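Local atomic coordinates of T-cell surface glycoprotein CD1A1 antigen (Gallus gallus, PDB entry 3JVG), a protein that probably presents lipid antigens to T cells, as an MHC class I-like glycoprotein of the CD1 family. Residues 49-54 / 174-179; 212-215 / 220-223; 117-122 / 138-143; 14-17 / 21-24. One frame throughout, in Å; residues are numbered along the deposited sequence.

Overall arrangement
Contacts 1, 3 and 4 all belong to the MHC-like part of the chain, while contact 2 lies in the immunoglobulin C1-set domain, its centre about 46 Å from that of contact 4. Contacts 3 and 4 reach the same eight-stranded sheet, with nearest atoms about 10 Å apart. Both are partly buried: 117-122/138-143 rests on apolar side chains between strand and helix, 14-17/21-24 on backbone bonds and the side chains of a hairpin. The other two are surface contacts. Contact 1 is polar, a carboxylate salt-bridged by an arginine and hydrogen-bonded by a tryptophan, whereas contact 2 depends on one backbone bond at the rim of its sheet.

Contact 1. Residues 49-54 / 174-179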
loop_
_atom_site.group_PDB
_atom_site.type_symbol
_atom_site.label_atom_id
_atom_site.label_comp_id
_atom_site.label_asym_id
_atom_site.label_seq_id
_atom_site.Cartn_x
_atom_site.Cartn_y
_atom_site.Cartn_z
ATOM N N ARG A 49 -6.111 -0.798 -15.903
ATOM C CA ARG A 49 -5.026 -0.865 -16.881
ATOM C C ARG A 49 -5.591 -1.335 -18.238
ATOM O O ARG A 49 -6.353 -2.271 -18.294
ATOM C CB ARG A 49 -3.900 -1.817 -16.394
ATOM C CG ARG A 49 -3.232 -1.455 -15.005
ATOM C CD ARG A 49 -2.812 0.035 -14.920
ATOM N NE ARG A 49 -1.866 0.363 -15.993
ATOM C CZ ARG A 49 -1.794 1.541 -16.612
ATOM N NH1 ARG A 49 -2.626 2.495 -16.263
ATOM N NH2 ARG A 49 -0.902 1.760 -17.575
ATOM N N PRO A 50 -5.222 -0.653 -19.315
ATOM C CA PRO A 50 -5.762 -0.942 -20.622
ATOM C C PRO A 50 -5.355 -2.299 -21.184
ATOM O O PRO A 50 -6.068 -2.823 -22.008
ATOM C CB PRO A 50 -5.204 0.163 -21.503
ATOM C CG PRO A 50 -4.492 1.097 -20.629
ATOM C CD PRO A 50 -4.406 0.571 -19.270
ATOM N N TRP A 51 -4.230 -2.865 -20.764
ATOM C CA TRP A 51 -3.822 -4.203 -21.267
ATOM C C TRP A 51 -4.630 -5.374 -20.639
ATOM O O TRP A 51 -4.635 -6.476 -21.159
ATOM C CB TRP A 51 -2.318 -4.400 -21.073
ATOM C CG TRP A 51 -1.861 -4.125 -19.628
ATOM C CD1 TRP A 51 -1.341 -2.960 -19.128
ATOM C CD2 TRP A 51 -1.916 -5.050 -18.533
ATOM N NE1 TRP A 51 -1.058 -3.111 -17.775
ATOM C CE2 TRP A 51 -1.419 -4.381 -17.392
ATOM C CE3 TRP A 51 -2.335 -6.387 -18.407
ATOM C CZ2 TRP A 51 -1.339 -5.006 -16.137
ATOM C CZ3 TRP A 51 -2.253 -7.010 -17.155
ATOM C CH2 TRP A 51 -1.769 -6.320 -16.052
ATOM N N LEU A 52 -5.355 -5.119 -19.553
ATOM C CA LEU A 52 -6.086 -6.219 -18.861
ATOM C C LEU A 52 -7.151 -6.922 -19.690
ATOM O O LEU A 52 -7.033 -8.138 -19.973
ATOM C CB LEU A 52 -6.764 -5.687 -17.597
ATOM C CG LEU A 52 -6.462 -5.924 -16.126
ATOM C CD1 LEU A 52 -5.424 -7.003 -15.754
ATOM C CD2 LEU A 52 -6.256 -4.556 -15.438
ATOM N N ARG A 53 -8.208 -6.183 -20.056
ATOM C CA ARG A 53 -9.366 -6.792 -20.738
ATOM C C ARG A 53 -9.031 -7.550 -22.000
ATOM O O ARG A 53 -9.553 -8.605 -22.191
ATOM C CB ARG A 53 -10.515 -5.795 -21.009
ATOM C CG ARG A 53 -11.220 -5.277 -19.740
ATOM C CD ARG A 53 -11.931 -6.412 -18.953
ATOM N NE ARG A 53 -13.110 -6.920 -19.681
ATOM C CZ ARG A 53 -14.211 -7.456 -19.137
ATOM N NH1 ARG A 53 -14.347 -7.563 -17.820
ATOM N NH2 ARG A 53 -15.185 -7.891 -19.925
ATOM N N PRO A 54 -8.115 -7.043 -22.851
ATOM C CA PRO A 54 -7.863 -7.807 -24.051
ATOM C C PRO A 54 -6.909 -8.962 -23.824
ATOM O O PRO A 54 -6.667 -9.751 -24.761
ATOM C CB PRO A 54 -7.200 -6.771 -24.987
ATOM C CG PRO A 54 -7.365 -5.402 -24.289
ATOM C CD PRO A 54 -7.357 -5.776 -22.857
ATOM N N LYS A 174 3.813 -5.758 -19.570
ATOM C CA LYS A 174 5.260 -5.636 -19.445
ATOM C C LYS A 174 5.655 -4.162 -19.399
ATOM O O LYS A 174 6.554 -3.818 -18.715
ATOM C CB LYS A 174 6.024 -6.400 -20.539
ATOM C CG LYS A 174 5.729 -5.955 -21.954
ATOM C CD LYS A 174 6.551 -6.767 -22.947
ATOM C CE LYS A 174 5.980 -6.714 -24.381
ATOM N NZ LYS A 174 4.687 -7.459 -24.488
ATOM N N ALA A 175 4.954 -3.323 -20.149
ATOM C CA ALA A 175 5.189 -1.874 -20.134
ATOM C C ALA A 175 5.041 -1.252 -18.755
ATOM O O ALA A 175 5.836 -0.403 -18.394
ATOM C CB ALA A 175 4.273 -1.174 -21.142
ATOM N N ASP A 176 4.036 -1.662 -17.976
ATOM C CA ASP A 176 3.898 -1.166 -16.612
ATOM C C ASP A 176 5.042 -1.674 -15.723
ATOM O O ASP A 176 5.675 -0.917 -14.942
ATOM C CB ASP A 176 2.560 -1.617 -16.037
ATOM C CG ASP A 176 1.367 -0.852 -16.647
ATOM O OD1 ASP A 176 1.583 0.099 -17.431
ATOM O OD2 ASP A 176 0.215 -1.177 -16.293
ATOM N N LEU A 177 5.325 -2.958 -15.880
ATOM C CA LEU A 177 6.237 -3.623 -14.996
ATOM C C LEU A 177 7.628 -3.082 -15.234
ATOM O O LEU A 177 8.408 -2.958 -14.296
ATOM C CB LEU A 177 6.194 -5.134 -15.244
ATOM C CG LEU A 177 5.491 -6.109 -14.321
ATOM C CD1 LEU A 177 4.384 -5.543 -13.444
ATOM C CD2 LEU A 177 4.995 -7.344 -15.087
ATOM N N GLU A 178 7.938 -2.723 -16.482
ATOM C CA GLU A 178 9.322 -2.356 -16.750
ATOM C C GLU A 178 9.513 -0.856 -16.778
ATOM O O GLU A 178 10.576 -0.340 -17.083
ATOM C CB GLU A 178 9.811 -3.013 -18.042
ATOM C CG GLU A 178 9.585 -4.547 -18.059
ATOM C CD GLU A 178 10.513 -5.279 -19.023
ATOM O OE1 GLU A 178 10.959 -4.662 -20.025
ATOM O OE2 GLU A 178 10.808 -6.477 -18.750
ATOM N N ARG A 179 8.446 -0.151 -16.464
ATOM C CA ARG A 179 8.482 1.285 -16.429
ATOM C C ARG A 179 9.549 1.704 -15.420
ATOM O O ARG A 179 9.659 1.136 -14.316
ATOM C CB ARG A 179 7.075 1.783 -16.071
ATOM C CG ARG A 179 6.990 3.170 -15.474
ATOM C CD ARG A 179 5.514 3.600 -15.392
ATOM N NE ARG A 179 5.382 4.877 -14.710
ATOM C CZ ARG A 179 5.273 5.003 -13.385
ATOM N NH1 ARG A 179 5.243 3.930 -12.602
ATOM N NH2 ARG A 179 5.165 6.197 -12.834
#
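Arg-49 and Asp-176 face each other across a gap between a type I turn and a short helix, their CA atoms 8.9 Å apart, so that side chains alone bridge it. The turn runs from Arg-49 to Leu-52 and leads toward a short, weakly bonded helix; on the other side, Asp-176 sits in helix 174-177. Arg-49 folds its chain at chi2 and chi3 and offers the guanidinium side-on: NE reaches OD2 of Asp-176 at 2.6 Å, and NH2 reaches OD1 of Asp-176 at 3.0 Å. The grip is twisted, guanidinium and carboxylate planes lying 41° apart. NE nevertheless meets OD2 on its syn side. Trp-51 brings its indole edge to the same oxygen, NE1 to Asp-176 OD2 at 2.7 Å with a nearly straight bond (172° at the hydrogen). This N-H arrives from above the carboxylate plane, 63° out of it, on the face opposite to that used by Arg-49 NE. CB of Arg-49 lies 3.3 Å above the Trp-51 ring plane, near its rim. Around them, Arg-49 and Asp-176 touch Val-33, and Trp-51 packs on Leu-30 and Ala-172. Two donors on OD2 and a third on OD1 fix the rotation of the carboxylate and should favour its ionised form, tying the turn after strand 45-47 to helix 174-177, which follows the long helix 148-172.

Contact 2. Residues 212-215 / 220-223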
loop_
_atom_site.group_PDB
_atom_site.type_symbol
_atom_site.label_atom_id
_atom_site.label_comp_id
_atom_site.label_asym_id
_atom_site.label_seq_id
_atom_site.Cartn_x
_atom_site.Cartn_y
_atom_site.Cartn_z
ATOM N N ALA A 212 18.373 2.884 -2.677
ATOM C CA ALA A 212 19.341 2.922 -1.585
ATOM C C ALA A 212 19.864 4.351 -1.506
ATOM O O ALA A 212 20.491 4.868 -2.441
ATOM C CB ALA A 212 20.500 1.896 -1.822
ATOM N N VAL A 213 19.563 4.998 -0.392
ATOM C CA VAL A 213 19.988 6.374 -0.135
ATOM C C VAL A 213 20.925 6.283 1.072
ATOM O O VAL A 213 20.514 5.786 2.113
ATOM C CB VAL A 213 18.761 7.252 0.193
ATOM C CG1 VAL A 213 19.169 8.669 0.669
ATOM C CG2 VAL A 213 17.789 7.325 -1.048
ATOM N N THR A 214 22.193 6.701 0.912
ATOM C CA THR A 214 23.196 6.637 1.992
ATOM C C THR A 214 23.939 7.953 2.052
ATOM O O THR A 214 23.972 8.687 1.073
ATOM C CB THR A 214 24.253 5.506 1.805
ATOM O OG1 THR A 214 24.948 5.690 0.558
ATOM C CG2 THR A 214 23.581 4.091 1.789
ATOM N N TRP A 215 24.551 8.235 3.198
ATOM C CA TRP A 215 25.308 9.454 3.377
ATOM C C TRP A 215 26.784 9.111 3.269
ATOM O O TRP A 215 27.215 8.058 3.730
ATOM C CB TRP A 215 24.998 10.083 4.742
ATOM C CG TRP A 215 23.674 10.800 4.789
ATOM C CD1 TRP A 215 22.496 10.317 5.266
ATOM C CD2 TRP A 215 23.403 12.123 4.332
ATOM N NE1 TRP A 215 21.508 11.258 5.146
ATOM C CE2 TRP A 215 22.038 12.381 4.589
ATOM C CE3 TRP A 215 24.194 13.139 3.775
ATOM C CZ2 TRP A 215 21.434 13.576 4.269
ATOM C CZ3 TRP A 215 23.595 14.351 3.470
ATOM C CH2 TRP A 215 22.216 14.547 3.701
ATOM N N ARG A 220 33.106 8.517 2.074
ATOM C CA ARG A 220 32.946 7.255 2.800
ATOM C C ARG A 220 31.591 7.082 3.471
ATOM O O ARG A 220 31.125 7.983 4.147
ATOM C CB ARG A 220 34.085 7.056 3.794
ATOM C CG ARG A 220 35.451 7.014 3.106
ATOM C CD ARG A 220 36.583 7.182 4.106
ATOM N NE ARG A 220 37.344 5.945 4.275
ATOM C CZ ARG A 220 37.099 5.028 5.206
ATOM N NH1 ARG A 220 36.099 5.183 6.059
ATOM N NH2 ARG A 220 37.858 3.946 5.272
ATOM N N GLU A 221 30.977 5.916 3.260
ATOM C CA GLU A 221 29.643 5.610 3.781
ATOM C C GLU A 221 29.577 5.747 5.305
ATOM O O GLU A 221 30.346 5.116 6.040
ATOM C CB GLU A 221 29.111 4.231 3.327
ATOM C CG GLU A 221 27.647 3.974 3.834
ATOM C CD GLU A 221 26.994 2.651 3.374
ATOM O OE1 GLU A 221 27.184 2.250 2.226
ATOM O OE2 GLU A 221 26.251 2.010 4.149
ATOM N N VAL A 222 28.664 6.595 5.773
ATOM C CA VAL A 222 28.447 6.731 7.220
ATOM C C VAL A 222 27.704 5.490 7.715
ATOM O O VAL A 222 26.626 5.155 7.212
ATOM C CB VAL A 222 27.654 8.002 7.584
ATOM C CG1 VAL A 222 27.371 8.054 9.092
ATOM C CG2 VAL A 222 28.422 9.248 7.122
ATOM N N PRO A 223 28.303 4.782 8.684
ATOM C CA PRO A 223 27.700 3.581 9.273
ATOM C C PRO A 223 26.383 3.887 10.012
ATOM O O PRO A 223 26.112 5.049 10.352
ATOM C CB PRO A 223 28.763 3.131 10.282
ATOM C CG PRO A 223 29.453 4.414 10.653
ATOM C CD PRO A 223 29.575 5.122 9.329
#
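Arg-220 comes near Trp-215 through its backbone, the two carbonyl oxygens, O of Arg-220 and O of Trp-215, being 3.9 Å apart; its CB points away. Glu-221 follows with a double approach. Its CA directs a C-H at Trp-215 O over 3.4 Å, and its side chain, CG anti to the backbone N (chi1 -177°) and extended beyond it, runs back toward Thr-214. There CD of Glu-221 stands 4.0 Å from CG2 of Thr-214, with both carboxylate oxygens at almost the same distance from that methyl, the two side chains crossing at about a right angle. The touch is van der Waals in kind. Val-222 gives the single hydrogen bond of the pairing: its N donates to Trp-215 O at 2.9 Å, nearly straight at the hydrogen (172°). CG2 of Val-222 leans over the same carbonyl, 3.8 Å from Trp-215 O, and lies 4.3 Å from CB of Trp-215. Strand 220-221 is an edge strand of its four-stranded sheet within this chain, next to 212-217, which is bonded on its far flank to strand 257-262 through Thr-214 and Arg-260. Trp-215 is the core tryptophan characteristic of immunoglobulin domains, packed on Cys-201 of the Cys-201/Cys-259 disulfide and on Leu-199 and Leu-247 of the facing sheet.

Contact 3. Residues 117-122 / 138-143; sequences NFLRFN and AKAEHL. With NAG (2-acetamido-2-deoxy-beta-D-glucopyranose), chain H.
A classic beta bulge, in which Phe-118 and Leu-119 both face Ile-111, sets two adjacent apolar side chains against Ala-140 and Glu-141 of helix 135-145. Strand and helix run almost parallel here, their segment axes 8.5 Å apart at 20°. Phe-118, with CG anti to the backbone N (chi1 171°), stretches toward the helix until CE2 meets Ala-140 CB at 3.6 Å; CZ is equally near, and the methyl comes to the ring obliquely. The two Leu-119 methyls divide between neighbouring helix residues. CD2 of Leu-119 joins Phe-118 at Ala-140, 3.7 Å from CB, and CD1 lies against the backbone of the next residue, 3.7 Å from Glu-141 CA. In the MHC class I-like fold the sheet forms the floor and the helices the walls of the groove, and this contact lies where strand 116-122 packs against helix 135-145, the first part of the second wall. An unidentified bound molecule, probably from the crystallisation liquor, lies about 4 Å from the side chain of Ala-140. Phe-118 O also accepts from Ser-137 OG, in the same helix, and the Phe-118 ring meets Phe-91 edge-to-face. On the outer side of the helix, His-142 ND1 donates to Ala-138 O at 2.8 Å, that oxygen also receiving His-142 N from the opposite face of its carbonyl plane. Glu-141 OE1 sits 3.4 Å above the His-142 ring, over its centre. Beyond this, the acetyl methyl C8 of the N-acetylglucosamine on Asn-146 rests 3.8 Å from His-142 CB.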
loop_
_atom_site.group_PDB
_atom_site.type_symbol
_atom_site.label_atom_id
_atom_site.label_comp_id
_atom_site.label_asym_id
_atom_site.label_seq_id
_atom_site.Cartn_x
_atom_site.Cartn_y
_atom_site.Cartn_z
ATOM N N ASN A 117 -3.253 -12.432 11.518
ATOM C CA ASN A 117 -3.424 -13.719 10.810
ATOM C C ASN A 117 -4.434 -14.526 11.582
ATOM O O ASN A 117 -4.310 -14.658 12.781
ATOM C CB ASN A 117 -2.108 -14.488 10.783
ATOM C CG ASN A 117 -1.053 -13.773 9.994
ATOM O OD1 ASN A 117 -1.394 -13.026 9.065
ATOM N ND2 ASN A 117 0.217 -14.000 10.317
ATOM N N PHE A 118 -5.421 -15.067 10.886
ATOM C CA PHE A 118 -6.477 -15.808 11.526
ATOM C C PHE A 118 -6.597 -17.231 10.914
ATOM O O PHE A 118 -6.798 -18.239 11.624
ATOM C CB PHE A 118 -7.744 -14.957 11.373
ATOM C CG PHE A 118 -9.015 -15.641 11.797
ATOM C CD1 PHE A 118 -9.405 -15.664 13.139
ATOM C CD2 PHE A 118 -9.837 -16.187 10.847
ATOM C CE1 PHE A 118 -10.603 -16.261 13.537
ATOM C CE2 PHE A 118 -11.061 -16.782 11.197
ATOM C CZ PHE A 118 -11.456 -16.818 12.567
ATOM N N LEU A 119 -6.455 -17.328 9.600
ATOM C CA LEU A 119 -6.486 -18.619 8.936
ATOM C C LEU A 119 -5.509 -18.577 7.777
ATOM O O LEU A 119 -5.382 -17.549 7.116
ATOM C CB LEU A 119 -7.886 -18.851 8.446
ATOM C CG LEU A 119 -8.735 -20.070 8.624
ATOM C CD1 LEU A 119 -8.488 -20.910 9.901
ATOM C CD2 LEU A 119 -10.233 -19.651 8.430
ATOM N N ARG A 120 -4.810 -19.671 7.544
ATOM C CA ARG A 120 -3.847 -19.739 6.468
ATOM C C ARG A 120 -3.984 -21.097 5.727
ATOM O O ARG A 120 -3.982 -22.183 6.346
ATOM C CB ARG A 120 -2.416 -19.564 6.977
ATOM C CG ARG A 120 -1.352 -19.895 5.927
ATOM C CD ARG A 120 0.086 -19.593 6.432
ATOM N NE ARG A 120 0.304 -18.136 6.569
ATOM C CZ ARG A 120 1.311 -17.569 7.215
ATOM N NH1 ARG A 120 2.232 -18.301 7.844
ATOM N NH2 ARG A 120 1.383 -16.242 7.251
ATOM N N PHE A 121 -4.115 -21.009 4.404
ATOM C CA PHE A 121 -4.188 -22.181 3.588
ATOM C C PHE A 121 -2.838 -22.873 3.456
ATOM O O PHE A 121 -1.793 -22.225 3.282
ATOM C CB PHE A 121 -4.722 -21.830 2.212
ATOM C CG PHE A 121 -5.215 -23.060 1.414
ATOM C CD1 PHE A 121 -6.423 -23.693 1.737
ATOM C CD2 PHE A 121 -4.467 -23.566 0.361
ATOM C CE1 PHE A 121 -6.879 -24.840 1.003
ATOM C CE2 PHE A 121 -4.904 -24.687 -0.378
ATOM C CZ PHE A 121 -6.117 -25.325 -0.040
ATOM N N ASN A 122 -2.873 -24.192 3.531
ATOM C CA ASN A 122 -1.702 -24.999 3.348
ATOM C C ASN A 122 -1.910 -25.666 2.028
ATOM O O ASN A 122 -2.764 -26.548 1.930
ATOM C CB ASN A 122 -1.677 -26.047 4.446
ATOM C CG ASN A 122 -0.398 -26.864 4.462
ATOM O OD1 ASN A 122 0.122 -27.318 3.410
ATOM N ND2 ASN A 122 0.106 -27.103 5.680
ATOM N N ALA A 138 -10.201 -21.495 15.996
ATOM C CA ALA A 138 -10.429 -22.935 16.079
ATOM C C ALA A 138 -11.707 -23.333 15.347
ATOM O O ALA A 138 -11.694 -24.284 14.615
ATOM C CB ALA A 138 -10.483 -23.415 17.524
ATOM N N LYS A 139 -12.798 -22.590 15.522
ATOM C CA LYS A 139 -14.053 -22.937 14.830
ATOM C C LYS A 139 -13.865 -22.802 13.331
ATOM O O LYS A 139 -14.164 -23.724 12.575
ATOM C CB LYS A 139 -15.175 -22.022 15.268
ATOM C CG LYS A 139 -16.541 -22.334 14.685
ATOM C CD LYS A 139 -17.622 -21.538 15.465
ATOM C CE LYS A 139 -19.024 -21.684 14.860
ATOM N NZ LYS A 139 -20.069 -21.177 15.807
ATOM N N ALA A 140 -13.326 -21.666 12.906
ATOM C CA ALA A 140 -13.136 -21.392 11.476
ATOM C C ALA A 140 -12.311 -22.496 10.804
ATOM O O ALA A 140 -12.639 -22.959 9.717
ATOM C CB ALA A 140 -12.470 -20.040 11.309
ATOM N N GLU A 141 -11.266 -22.962 11.488
ATOM C CA GLU A 141 -10.384 -23.971 10.948
ATOM C C GLU A 141 -11.141 -25.274 10.769
ATOM O O GLU A 141 -11.071 -25.898 9.721
ATOM C CB GLU A 141 -9.151 -24.173 11.826
ATOM C CG GLU A 141 -8.084 -25.072 11.188
ATOM C CD GLU A 141 -8.390 -26.562 11.380
ATOM O OE1 GLU A 141 -8.943 -26.970 12.437
ATOM O OE2 GLU A 141 -8.101 -27.344 10.462
ATOM N N HIS A 142 -11.912 -25.667 11.767
ATOM C CA HIS A 142 -12.659 -26.928 11.611
ATOM C C HIS A 142 -13.745 -26.879 10.550
ATOM O O HIS A 142 -13.981 -27.868 9.838
ATOM C CB HIS A 142 -13.203 -27.353 12.944
ATOM C CG HIS A 142 -12.136 -27.808 13.879
ATOM N ND1 HIS A 142 -11.709 -27.051 14.943
ATOM C CD2 HIS A 142 -11.397 -28.952 13.900
ATOM C CE1 HIS A 142 -10.761 -27.710 15.591
ATOM N NE2 HIS A 142 -10.551 -28.865 14.982
ATOM N N LEU A 143 -14.360 -25.702 10.410
ATOM C CA LEU A 143 -15.416 -25.488 9.430
ATOM C C LEU A 143 -14.845 -25.610 8.020
ATOM O O LEU A 143 -15.372 -26.337 7.184
ATOM C CB LEU A 143 -16.051 -24.105 9.652
ATOM C CG LEU A 143 -17.040 -23.571 8.614
ATOM C CD1 LEU A 143 -18.388 -24.381 8.501
ATOM C CD2 LEU A 143 -17.324 -22.109 8.904
HETATM C C1 NAG H . -17.481 -31.351 10.234
HETATM C C2 NAG H . -18.224 -30.567 11.324
HETATM C C3 NAG H . -18.829 -31.434 12.438
HETATM C C4 NAG H . -19.558 -32.662 11.867
HETATM C C5 NAG H . -18.556 -33.361 10.943
HETATM C C6 NAG H . -18.996 -34.734 10.429
HETATM C C7 NAG H . -17.791 -28.329 11.908
HETATM C C8 NAG H . -16.962 -27.276 12.588
HETATM N N2 NAG H . -17.394 -29.589 11.967
HETATM O O3 NAG H . -19.642 -30.612 13.266
HETATM O O4 NAG H . -20.074 -33.511 12.877
HETATM O O5 NAG H . -18.272 -32.483 9.869
HETATM O O6 NAG H . -19.505 -34.690 9.113
HETATM O O7 NAG H . -18.803 -28.019 11.294
#

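Contact 4. Residues 14-17 / 21-24. With NAG (2-acetamido-2-deoxy-beta-D-glucopyranose), chain J.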
loop_
_atom_site.group_PDB
_atom_site.type_symbol
_atom_site.label_atom_id
_atom_site.label_comp_id
_atom_site.label_asym_id
_atom_site.label_seq_id
_atom_site.Cartn_x
_atom_site.Cartn_y
_atom_site.Cartn_z
ATOM N N ALA A 14 -13.546 -6.470 4.809
ATOM C CA ALA A 14 -14.963 -6.353 5.159
ATOM C C ALA A 14 -15.140 -5.902 6.599
ATOM O O ALA A 14 -14.600 -6.503 7.542
ATOM C CB ALA A 14 -15.679 -7.679 4.920
ATOM N N THR A 15 -15.879 -4.824 6.775
ATOM C CA THR A 15 -16.263 -4.417 8.100
ATOM C C THR A 15 -17.686 -4.917 8.340
ATOM O O THR A 15 -18.650 -4.468 7.685
ATOM C CB THR A 15 -16.261 -2.863 8.246
ATOM O OG1 THR A 15 -14.988 -2.350 7.875
ATOM C CG2 THR A 15 -16.530 -2.489 9.648
ATOM N N PHE A 16 -17.847 -5.808 9.291
ATOM C CA PHE A 16 -19.198 -6.195 9.654
ATOM C C PHE A 16 -19.772 -5.231 10.661
ATOM O O PHE A 16 -19.354 -5.208 11.821
ATOM C CB PHE A 16 -19.218 -7.645 10.138
ATOM C CG PHE A 16 -18.735 -8.622 9.082
ATOM C CD1 PHE A 16 -17.380 -8.684 8.739
ATOM C CD2 PHE A 16 -19.655 -9.419 8.356
ATOM C CE1 PHE A 16 -16.931 -9.531 7.740
ATOM C CE2 PHE A 16 -19.196 -10.284 7.321
ATOM C CZ PHE A 16 -17.827 -10.337 7.039
ATOM N N GLN A 17 -20.722 -4.419 10.242
ATOM C CA GLN A 17 -21.291 -3.426 11.178
ATOM C C GLN A 17 -22.391 -3.974 12.107
ATOM O O GLN A 17 -22.470 -3.576 13.266
ATOM C CB GLN A 17 -21.792 -2.203 10.427
ATOM C CG GLN A 17 -20.764 -1.651 9.448
ATOM C CD GLN A 17 -21.255 -0.396 8.778
ATOM O OE1 GLN A 17 -22.099 -0.460 7.873
ATOM N NE2 GLN A 17 -20.743 0.764 9.226
ATOM N N SER A 21 -25.422 -5.988 7.764
ATOM C CA SER A 21 -24.757 -4.907 7.057
ATOM C C SER A 21 -23.249 -5.106 7.084
ATOM O O SER A 21 -22.629 -5.286 8.167
ATOM C CB SER A 21 -25.152 -3.560 7.665
ATOM O OG SER A 21 -24.323 -2.503 7.202
ATOM N N VAL A 22 -22.664 -5.092 5.889
ATOM C CA VAL A 22 -21.216 -5.247 5.719
ATOM C C VAL A 22 -20.654 -4.372 4.590
ATOM O O VAL A 22 -21.184 -4.347 3.494
ATOM C CB VAL A 22 -20.779 -6.764 5.689
ATOM C CG1 VAL A 22 -21.877 -7.664 5.181
ATOM C CG2 VAL A 22 -19.417 -7.029 5.033
ATOM N N LEU A 23 -19.590 -3.637 4.891
ATOM C CA LEU A 23 -18.953 -2.777 3.896
ATOM C C LEU A 23 -17.696 -3.478 3.385
ATOM O O LEU A 23 -16.759 -3.712 4.152
ATOM C CB LEU A 23 -18.600 -1.418 4.485
ATOM C CG LEU A 23 -19.567 -0.787 5.493
ATOM C CD1 LEU A 23 -18.943 0.464 6.142
ATOM C CD2 LEU A 23 -20.955 -0.455 4.884
ATOM N N VAL A 24 -17.695 -3.821 2.099
ATOM C CA VAL A 24 -16.647 -4.637 1.528
ATOM C C VAL A 24 -15.785 -3.773 0.631
ATOM O O VAL A 24 -16.279 -2.846 -0.026
ATOM C CB VAL A 24 -17.271 -5.762 0.687
ATOM C CG1 VAL A 24 -16.215 -6.673 0.100
ATOM C CG2 VAL A 24 -18.281 -6.591 1.527
HETATM C C1 NAG J . -27.574 -2.443 10.269
HETATM C C2 NAG J . -28.982 -2.049 10.777
HETATM C C3 NAG J . -29.739 -1.267 9.687
HETATM C C4 NAG J . -28.939 0.035 9.421
HETATM C C5 NAG J . -27.500 -0.328 8.961
HETATM C C6 NAG J . -26.581 0.892 8.670
HETATM C C7 NAG J . -30.057 -3.364 12.592
HETATM C C8 NAG J . -30.816 -4.623 12.941
HETATM N N2 NAG J . -29.727 -3.203 11.295
HETATM O O3 NAG J . -31.123 -1.111 10.006
HETATM O O4 NAG J . -29.545 0.861 8.447
HETATM O O5 NAG J . -26.859 -1.294 9.815
HETATM O O6 NAG J . -25.717 1.327 9.718
HETATM O O7 NAG J . -29.784 -2.553 13.487
HETATM O O HOH W 1 -14.583 -2.222 5.292
#
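Phe-16 and Val-22 lie side by side and point the same way, with the valine methyl CG2 set over the centre of the phenylalanine ring, 4.0 Å from its centroid and 12° off the normal: a CH-pi contact. In Phe-16, chi1 of -60° carries the ring alongside Val-22 and chi2 of 72° turns its face to the methyl. The same CG2 of Val-22 touches Ala-14 CB at 3.8 Å, and Val-24 completes this face; helix 58-82 covers it through Val-72, Ser-76 and Val-79. Across the sheet, Gln-17 and Leu-23 cross at about a right angle. The extended glutamine lays its amide against the leucine branches, OE1 of Gln-17 only 3.2 Å from CD2 of Leu-23, a tight approach. That oxygen also takes a weak hydrogen bond from Ser-21 OG at 3.1 Å, beside which an N-acetylglucosamine lies. The strands form a beta hairpin, antiparallel, with Thr-15 and Leu-23 as a hydrogen-bonded pair: N of Thr-15 donates to O of Leu-23 at 3.0 Å, and the reverse bond matches it. Toward the turn Gln-17 N binds Ser-21 O at 2.9 Å. A water joins Thr-15 OG1, 2.6 Å away, to the carbonyl O of Leu-23, which thus accepts twice, while Thr-15 packs on an apolar side chain of another chain. The side chains of Thr-15 and Leu-23 make the opposite face mixed in character. The apolar face lies under helix 58-82, consistent with the lipid-binding groove of CD1 proteins.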